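Local structure of uncharacterized protein YhfS (Escherichia coli, 4J8L) at residues Ile116-Asp119 with Ala125-Gln128; Tyr151-Val156 with Ala167-Asn172. The protein is of uncharacterised function, but carries covalently attached pyridoxal 5'-phosphate and belongs to the aminotransferase-like superfamily of enzymes that use this cofactor. All coordinates share one frame; numbering follows the deposited sequence.

Contact 1: Ile116-Asp119 with Ala125-Gln128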
loop_
_atom_site.group_PDB
_atom_site.type_symbol
_atom_site.label_atom_id
_atom_site.label_comp_id
_atom_site.label_asym_id
_atom_site.label_seq_id
_atom_site.Cartn_x
_atom_site.Cartn_y
_atom_site.Cartn_z
ATOM N N ILE A 116 -20.495 8.981 3.525
ATOM C CA ILE A 116 -20.704 10.250 2.845
ATOM C C ILE A 116 -19.665 10.309 1.738
ATOM O O ILE A 116 -18.470 10.184 1.997
ATOM C CB ILE A 116 -20.481 11.440 3.788
ATOM C CG1 ILE A 116 -21.436 11.371 4.978
ATOM C CG2 ILE A 116 -20.636 12.752 3.038
ATOM C CD1 ILE A 116 -21.164 12.431 6.030
ATOM N N THR A 117 -20.120 10.497 0.509
ATOM C CA THR A 117 -19.242 10.392 -0.645
ATOM C C THR A 117 -19.049 11.750 -1.316
ATOM O O THR A 117 -19.993 12.527 -1.436
ATOM C CB THR A 117 -19.830 9.401 -1.660
ATOM O OG1 THR A 117 -19.925 8.105 -1.058
ATOM C CG2 THR A 117 -18.966 9.307 -2.880
ATOM N N VAL A 118 -17.823 12.029 -1.745
ATOM C CA VAL A 118 -17.524 13.235 -2.510
ATOM C C VAL A 118 -16.290 12.975 -3.377
ATOM O O VAL A 118 -15.457 12.130 -3.046
ATOM C CB VAL A 118 -17.290 14.453 -1.582
ATOM C CG1 VAL A 118 -16.033 14.251 -0.744
ATOM C CG2 VAL A 118 -17.205 15.747 -2.392
ATOM N N ASP A 119 -16.186 13.682 -4.498
ATOM C CA ASP A 119 -15.039 13.536 -5.394
ATOM C C ASP A 119 -13.815 14.252 -4.810
ATOM O O ASP A 119 -13.753 15.477 -4.830
ATOM C CB ASP A 119 -15.395 14.137 -6.760
ATOM C CG ASP A 119 -14.423 13.739 -7.858
ATOM O OD1 ASP A 119 -13.379 13.138 -7.551
ATOM O OD2 ASP A 119 -14.709 14.043 -9.039
ATOM N N ALA A 125 -15.592 20.923 -3.824
ATOM C CA ALA A 125 -16.710 20.059 -3.462
ATOM C C ALA A 125 -16.417 19.334 -2.150
ATOM O O ALA A 125 -17.292 19.217 -1.288
ATOM C CB ALA A 125 -16.999 19.064 -4.575
ATOM N N LEU A 126 -15.183 18.856 -2.004
ATOM C CA LEU A 126 -14.750 18.212 -0.767
ATOM C C LEU A 126 -15.032 19.121 0.427
ATOM O O LEU A 126 -15.646 18.703 1.408
ATOM C CB LEU A 126 -13.259 17.877 -0.824
ATOM C CG LEU A 126 -12.617 17.372 0.467
ATOM C CD1 LEU A 126 -13.287 16.091 0.930
ATOM C CD2 LEU A 126 -11.114 17.149 0.278
ATOM N N LYS A 127 -14.593 20.371 0.322
ATOM C CA LYS A 127 -14.764 21.333 1.403
ATOM C C LYS A 127 -16.238 21.625 1.687
ATOM O O LYS A 127 -16.644 21.724 2.846
ATOM C CB LYS A 127 -13.989 22.620 1.106
ATOM C CG LYS A 127 -14.225 23.737 2.110
ATOM C CD LYS A 127 -13.310 24.926 1.856
ATOM C CE LYS A 127 -13.923 26.212 2.406
ATOM N NZ LYS A 127 -14.367 26.073 3.824
ATOM N N GLN A 128 -17.039 21.755 0.633
ATOM C CA GLN A 128 -18.463 22.032 0.806
ATOM C C GLN A 128 -19.178 20.865 1.477
ATOM O O GLN A 128 -19.956 21.060 2.405
ATOM C CB GLN A 128 -19.134 22.359 -0.529
ATOM C CG GLN A 128 -20.641 22.581 -0.404
ATOM C CD GLN A 128 -21.273 23.062 -1.692
ATOM O OE1 GLN A 128 -20.609 23.669 -2.533
ATOM N NE2 GLN A 128 -22.567 22.795 -1.855
#
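Ala125 and Leu126 both meet Val118; no hydrogen bond crosses the contact, and the side chains that meet are apolar. It is the strand-to-helix packing of a beta-alpha unit. Strand 114-118 leads through a short turn into helix 123-133, which folds back over it. The strand is the outermost one at one end of the seven-stranded mixed sheet, whose strand order fits the large domain of fold type I pyridoxal phosphate enzymes. Near the start of the helix, the amide of Ala125 is bonded to OD1 of Asp122. The Ala125 methyl points toward the strand, and its CB stands 4.0 Å from Val118 CG2. The same Val118 methyl lies closer to the helix backbone, with CG2 3.6 Å from Ala125 O. Leu126 follows, and its CA is 6.0 Å from the CA of Val118. Its CG stands anti to the backbone N (chi1 172°), and the side chain crosses that of Val118 at about a right angle. Only its CD1 branch comes down on Val118. Beyond this contact Leu126 also packs on Leu94 of strand 92-96 and on Val156 and Thr159 of helix 153-162. Further along, Lys127 turns away from the strand and forms a salt bridge with Asp131. Val118 serves both helix residues because its two methyls diverge. CG2 is anti to its own N and goes to Ala125, while CG1 lies between N and the carbonyl carbon (chi1 66°) and goes to Leu126. Replacing Val118 with alanine would remove both methyls, and is likely to open a gap under Ala125 and deprive the CD1 branch of Leu126 of its neighbour on the strand. The closest apolar pair is Val118 CG1 with Leu126 CD1, at 3.7 Å.

Contact 2: Tyr151-Val156 with Ala167-Asn172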
loop_
_atom_site.group_PDB
_atom_site.type_symbol
_atom_site.label_atom_id
_atom_site.label_comp_id
_atom_site.label_asym_id
_atom_site.label_seq_id
_atom_site.Cartn_x
_atom_site.Cartn_y
_atom_site.Cartn_z
ATOM N N TYR A 151 -5.786 13.396 -7.404
ATOM C CA TYR A 151 -5.641 14.248 -6.235
ATOM C C TYR A 151 -4.302 14.089 -5.524
ATOM O O TYR A 151 -3.693 13.016 -5.545
ATOM C CB TYR A 151 -6.812 14.078 -5.268
ATOM C CG TYR A 151 -6.988 12.716 -4.613
ATOM C CD1 TYR A 151 -7.969 11.838 -5.055
ATOM C CD2 TYR A 151 -6.222 12.338 -3.516
ATOM C CE1 TYR A 151 -8.170 10.620 -4.443
ATOM C CE2 TYR A 151 -6.414 11.111 -2.895
ATOM C CZ TYR A 151 -7.392 10.260 -3.365
ATOM O OH TYR A 151 -7.603 9.042 -2.755
ATOM N N VAL A 152 -3.845 15.184 -4.924
ATOM C CA VAL A 152 -2.630 15.185 -4.117
ATOM C C VAL A 152 -3.010 14.850 -2.686
ATOM O O VAL A 152 -3.817 15.557 -2.077
ATOM C CB VAL A 152 -1.949 16.566 -4.156
ATOM C CG1 VAL A 152 -0.753 16.597 -3.209
ATOM C CG2 VAL A 152 -1.531 16.906 -5.578
ATOM N N LEU A 153 -2.447 13.763 -2.160
ATOM C CA LEU A 153 -2.784 13.283 -0.822
ATOM C C LEU A 153 -2.730 14.391 0.227
ATOM O O LEU A 153 -3.695 14.597 0.973
ATOM C CB LEU A 153 -1.857 12.136 -0.415
ATOM C CG LEU A 153 -2.141 11.491 0.946
ATOM C CD1 LEU A 153 -3.573 10.971 1.013
ATOM C CD2 LEU A 153 -1.159 10.366 1.239
ATOM N N ALA A 154 -1.613 15.115 0.264
ATOM C CA ALA A 154 -1.398 16.157 1.269
ATOM C C ALA A 154 -2.464 17.250 1.221
ATOM O O ALA A 154 -2.855 17.794 2.256
ATOM C CB ALA A 154 -0.007 16.760 1.114
ATOM N N ASP A 155 -2.941 17.564 0.020
ATOM C CA ASP A 155 -3.932 18.623 -0.140
ATOM C C ASP A 155 -5.313 18.187 0.336
ATOM O O ASP A 155 -6.056 18.976 0.926
ATOM C CB ASP A 155 -3.981 19.109 -1.590
ATOM C CG ASP A 155 -2.685 19.768 -2.019
ATOM O OD1 ASP A 155 -1.876 20.129 -1.135
ATOM O OD2 ASP A 155 -2.472 19.923 -3.235
ATOM N N VAL A 156 -5.656 16.929 0.086
ATOM C CA VAL A 156 -6.913 16.393 0.585
ATOM C C VAL A 156 -6.877 16.363 2.111
ATOM O O VAL A 156 -7.841 16.756 2.779
ATOM C CB VAL A 156 -7.174 14.982 0.033
ATOM C CG1 VAL A 156 -8.352 14.333 0.743
ATOM C CG2 VAL A 156 -7.418 15.045 -1.472
ATOM N N ALA A 167 -8.638 12.103 10.016
ATOM C CA ALA A 167 -8.422 11.393 8.766
ATOM C C ALA A 167 -7.483 10.206 8.921
ATOM O O ALA A 167 -6.423 10.306 9.543
ATOM C CB ALA A 167 -7.899 12.339 7.696
ATOM N N LEU A 168 -7.891 9.084 8.339
ATOM C CA LEU A 168 -7.048 7.897 8.263
ATOM C C LEU A 168 -6.641 7.676 6.818
ATOM O O LEU A 168 -7.467 7.800 5.917
ATOM C CB LEU A 168 -7.830 6.683 8.757
ATOM C CG LEU A 168 -7.177 5.304 8.683
ATOM C CD1 LEU A 168 -7.679 4.471 9.843
ATOM C CD2 LEU A 168 -7.480 4.595 7.353
ATOM N N THR A 169 -5.377 7.334 6.588
ATOM C CA THR A 169 -4.970 6.961 5.243
ATOM C C THR A 169 -4.687 5.471 5.123
ATOM O O THR A 169 -4.127 4.840 6.022
ATOM C CB THR A 169 -3.746 7.755 4.751
ATOM O OG1 THR A 169 -2.685 7.645 5.710
ATOM C CG2 THR A 169 -4.111 9.222 4.550
ATOM N N ASP A 170 -5.097 4.929 3.983
ATOM C CA ASP A 170 -4.790 3.571 3.564
ATOM C C ASP A 170 -3.584 3.713 2.647
ATOM O O ASP A 170 -3.713 4.119 1.498
ATOM C CB ASP A 170 -6.009 3.029 2.798
ATOM C CG ASP A 170 -5.769 1.664 2.153
ATOM O OD1 ASP A 170 -4.620 1.183 2.098
ATOM O OD2 ASP A 170 -6.755 1.076 1.665
ATOM N N ASP A 171 -2.406 3.374 3.159
ATOM C CA ASP A 171 -1.150 3.644 2.454
ATOM C C ASP A 171 -0.570 2.409 1.775
ATOM O O ASP A 171 0.581 2.438 1.324
ATOM C CB ASP A 171 -0.106 4.224 3.425
ATOM C CG ASP A 171 -0.487 5.606 3.934
ATOM O OD1 ASP A 171 -0.315 6.579 3.176
ATOM O OD2 ASP A 171 -0.952 5.717 5.093
ATOM N N ASN A 172 -1.346 1.329 1.709
ATOM C CA ASN A 172 -0.854 0.102 1.082
ATOM C C ASN A 172 -0.335 0.310 -0.325
ATOM O O ASN A 172 -0.976 0.987 -1.134
ATOM C CB ASN A 172 -1.922 -0.988 1.084
ATOM C CG ASN A 172 -2.181 -1.509 2.473
ATOM O OD1 ASN A 172 -1.357 -2.239 3.022
ATOM N ND2 ASN A 172 -3.304 -1.104 3.068
#
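Leu153 is the residue through which segment 151-156 touches segment 167-172. Two residues earlier, Tyr151 hydrogen-bonds through OH to the carbonyl of Gln141 and forms a cation-pi contact with Arg144. Val152 occupies the N-cap position, and its O accepts a bond from Val156 N at 3.2 Å. Leu153 then points toward the strand. Its CG, anti to the backbone N (chi1 -177°), carries the chain out toward the strand. The two methyl branches take different partners. CD1 meets the methyl CG2 of Thr169 at 4.0 Å, and the two side chains cross obliquely. CD2 lies 4.3 Å from Asp171 OD1, a loose approach. Helix 153-162 is the helix of the beta-alpha-beta unit formed with parallel strands 137-141 and 167-170, which are neighbours in the sheet. Both Leu153 and Val156, one turn on, also pack on Val140 of the first of these strands. Across the contact, Thr169 divides its two branches. CG2 stands anti to the carbonyl carbon and faces Leu153. OG1 donates to Asp171 OD2 at 2.7 Å, meeting that oxygen on its syn side, 26° out of the carboxylate plane. The buried Asp171 carboxylate has several further partners: Ser190 OG at OD2, and His142 ND1 and Gly182 N at OD1. These bonds should fix its rotation beside the leucine. Next to it, Asp170 OD1 takes a bond from Asn172 ND2 at 2.8 Å, reached from above the carboxylate plane.

In the fold
Contact 1 closes in the chain before contact 2 opens, and their centres lie about 14 Å apart. Each packs a helix on the same seven-stranded sheet. Contact 1 is on 114-118, one of its two edge strands, and contact 2 is further in, on strand 167-170; strands 92-96 and 137-141 run between them. The two meet directly where Leu126 CD2 packs on Val156 CG1 at 4.0 Å, so helices 123-133 and 153-162 touch. Contact 1 lies about 24 Å from the centre of the chain, contact 2 about 12 Å, measured centre to centre. The cofactor is attached to Lys196, just after strand 189-193, which neighbours the strand of contact 2.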